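Local coordinates for sensory box/response regulator (Mycobacterium smegmatis, PDB 5YRP), which contains an EAL domain, a modified TIM-like beta/alpha barrel, that holds a magnesium ion, at residues A[21-27]-A[80-85]. Residue numbers count along the deposited sequence, not the author numbering.
Sequences VLAAEAL and IVLRIN. With MG (magnesium ion), chain C.
Two neighbouring parallel strands of the EAL domain, a modified TIM-like barrel, pair here, with E25 and N85 of the magnesium site at the C-terminal end of the pair. Strand 21-27 and strand 81-85 run the same way, with axes 4.6 Å apart at closest and 27° between them. The register sets A23 beside V81, A24 beside L82 and E25 beside R83. Four backbone hydrogen bonds alternate along the ladder: V81 N to L22 O (3.2 Å), A24 N to V81 O (3.1 Å), R83 N to A24 O (3.0 Å) and A26 N to R83 O (2.7 Å). L22 and A23 both face E13 in a classic beta bulge, where L22 leaves extended geometry (psi -29°).

A23, E25, V81 and R83 point into the barrel. E25 has an extended side chain, chi1 and chi2 both t, and its OE2 binds MG at 2.4 Å. E117 and D147 also bind the ion. R83 (chi1 m) lays its guanidinium edge near A23, with NH1 3.2 Å from A23 CB, and forms a salt bridge with E13.

A24, A26, L82 and I84 point outward. A26 CB lies 4.2 Å from I84 CG1. Helix 52-73 covers A26, L82 and I84, helix 234-243 packs on V21 and A24, and I80 touches both. Strand 7-15 pairs antiparallel with strand 21-29 on one side, unlike the all-parallel classic TIM barrel, and strand 114-119 follows strand 81-86 on the other.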
loop_
_atom_site.group_PDB
_atom_site.type_symbol
_atom_site.label_atom_id
_atom_site.label_comp_id
_atom_site.label_asym_id
_atom_site.label_seq_id
_atom_site.Cartn_x
_atom_site.Cartn_y
_atom_site.Cartn_z
ATOM N N VAL A 21 -9.042 -28.503 3.312
ATOM C CA VAL A 21 -8.696 -27.556 4.372
ATOM C C VAL A 21 -7.184 -27.557 4.619
ATOM O O VAL A 21 -6.622 -28.552 5.079
ATOM C CB VAL A 21 -9.429 -27.886 5.691
ATOM C CG1 VAL A 21 -9.023 -26.922 6.797
ATOM C CG2 VAL A 21 -10.938 -27.841 5.494
ATOM N N LEU A 22 -6.540 -26.430 4.315
ATOM C CA LEU A 22 -5.088 -26.275 4.473
ATOM C C LEU A 22 -4.711 -25.622 5.796
ATOM O O LEU A 22 -3.623 -25.862 6.330
ATOM C CB LEU A 22 -4.515 -25.444 3.329
ATOM C CG LEU A 22 -4.874 -25.895 1.913
ATOM C CD1 LEU A 22 -4.125 -25.035 0.917
ATOM C CD2 LEU A 22 -4.563 -27.366 1.678
ATOM N N ALA A 23 -5.602 -24.779 6.307
ATOM C CA ALA A 23 -5.385 -24.107 7.585
ATOM C C ALA A 23 -6.698 -23.641 8.197
ATOM O O ALA A 23 -7.751 -23.733 7.571
ATOM C CB ALA A 23 -4.445 -22.926 7.395
ATOM N N ALA A 24 -6.620 -23.148 9.429
ATOM C CA ALA A 24 -7.773 -22.583 10.129
ATOM C C ALA A 24 -7.362 -21.383 10.963
ATOM O O ALA A 24 -6.503 -21.501 11.831
ATOM C CB ALA A 24 -8.411 -23.628 11.020
ATOM N N GLU A 25 -7.982 -20.235 10.698
ATOM C CA GLU A 25 -7.710 -19.007 11.444
ATOM C C GLU A 25 -8.584 -18.950 12.686
ATOM O O GLU A 25 -9.811 -18.939 12.584
ATOM C CB GLU A 25 -7.960 -17.764 10.576
ATOM C CG GLU A 25 -7.608 -16.434 11.247
ATOM C CD GLU A 25 -7.969 -15.213 10.408
ATOM O OE1 GLU A 25 -8.649 -15.365 9.379
ATOM O OE2 GLU A 25 -7.574 -14.087 10.776
ATOM N N ALA A 26 -7.943 -18.914 13.852
ATOM C CA ALA A 26 -8.645 -18.753 15.123
ATOM C C ALA A 26 -9.155 -17.320 15.289
ATOM O O ALA A 26 -8.387 -16.360 15.216
ATOM C CB ALA A 26 -7.735 -19.125 16.283
ATOM N N LEU A 27 -10.461 -17.198 15.493
ATOM C CA LEU A 27 -11.120 -15.924 15.765
ATOM C C LEU A 27 -11.982 -16.095 17.006
ATOM O O LEU A 27 -12.275 -17.214 17.404
ATOM C CB LEU A 27 -12.004 -15.519 14.589
ATOM C CG LEU A 27 -11.324 -15.439 13.221
ATOM C CD1 LEU A 27 -12.359 -15.390 12.107
ATOM C CD2 LEU A 27 -10.408 -14.231 13.158
ATOM N N ILE A 80 -1.927 -29.328 9.092
ATOM C CA ILE A 80 -2.467 -28.041 8.668
ATOM C C ILE A 80 -1.850 -26.952 9.527
ATOM O O ILE A 80 -1.239 -27.237 10.553
ATOM C CB ILE A 80 -3.999 -27.977 8.814
ATOM C CG1 ILE A 80 -4.416 -28.182 10.274
ATOM C CG2 ILE A 80 -4.657 -29.023 7.929
ATOM C CD1 ILE A 80 -5.805 -27.680 10.588
ATOM N N VAL A 81 -2.026 -25.707 9.111
ATOM C CA VAL A 81 -1.508 -24.565 9.860
ATOM C C VAL A 81 -2.630 -23.961 10.708
ATOM O O VAL A 81 -3.793 -23.974 10.313
ATOM C CB VAL A 81 -0.908 -23.496 8.918
ATOM C CG1 VAL A 81 -0.306 -22.340 9.709
ATOM C CG2 VAL A 81 0.154 -24.114 8.017
ATOM N N LEU A 82 -2.266 -23.451 11.881
ATOM C CA LEU A 82 -3.192 -22.712 12.738
ATOM C C LEU A 82 -2.839 -21.226 12.704
ATOM O O LEU A 82 -1.790 -20.822 13.206
ATOM C CB LEU A 82 -3.126 -23.232 14.173
ATOM C CG LEU A 82 -4.065 -22.552 15.175
ATOM C CD1 LEU A 82 -5.505 -23.000 14.973
ATOM C CD2 LEU A 82 -3.613 -22.844 16.594
ATOM N N ARG A 83 -3.718 -20.421 12.112
ATOM C CA ARG A 83 -3.494 -18.983 12.000
ATOM C C ARG A 83 -4.122 -18.231 13.165
ATOM O O ARG A 83 -5.307 -18.388 13.445
ATOM C CB ARG A 83 -4.039 -18.447 10.677
ATOM C CG ARG A 83 -3.321 -19.008 9.461
ATOM C CD ARG A 83 -3.395 -18.098 8.243
ATOM N NE ARG A 83 -2.214 -18.289 7.402
ATOM C CZ ARG A 83 -2.018 -19.316 6.577
ATOM N NH1 ARG A 83 -2.929 -20.273 6.450
ATOM N NH2 ARG A 83 -0.898 -19.387 5.870
ATOM N N ILE A 84 -3.315 -17.414 13.838
ATOM C CA ILE A 84 -3.763 -16.636 14.990
ATOM C C ILE A 84 -3.404 -15.175 14.788
ATOM O O ILE A 84 -2.263 -14.850 14.475
ATOM C CB ILE A 84 -3.107 -17.147 16.284
ATOM C CG1 ILE A 84 -3.600 -18.564 16.591
ATOM C CG2 ILE A 84 -3.415 -16.222 17.457
ATOM C CD1 ILE A 84 -2.581 -19.414 17.305
ATOM N N ASN A 85 -4.387 -14.300 14.976
ATOM C CA ASN A 85 -4.172 -12.866 14.839
ATOM C C ASN A 85 -3.424 -12.326 16.038
ATOM O O ASN A 85 -3.862 -12.499 17.174
ATOM C CB ASN A 85 -5.500 -12.136 14.690
ATOM C CG ASN A 85 -6.178 -12.438 13.375
ATOM O OD1 ASN A 85 -5.668 -12.094 12.310
ATOM N ND2 ASN A 85 -7.331 -13.088 13.440
HETATM MG MG MG C . -6.878 -11.933 9.931
#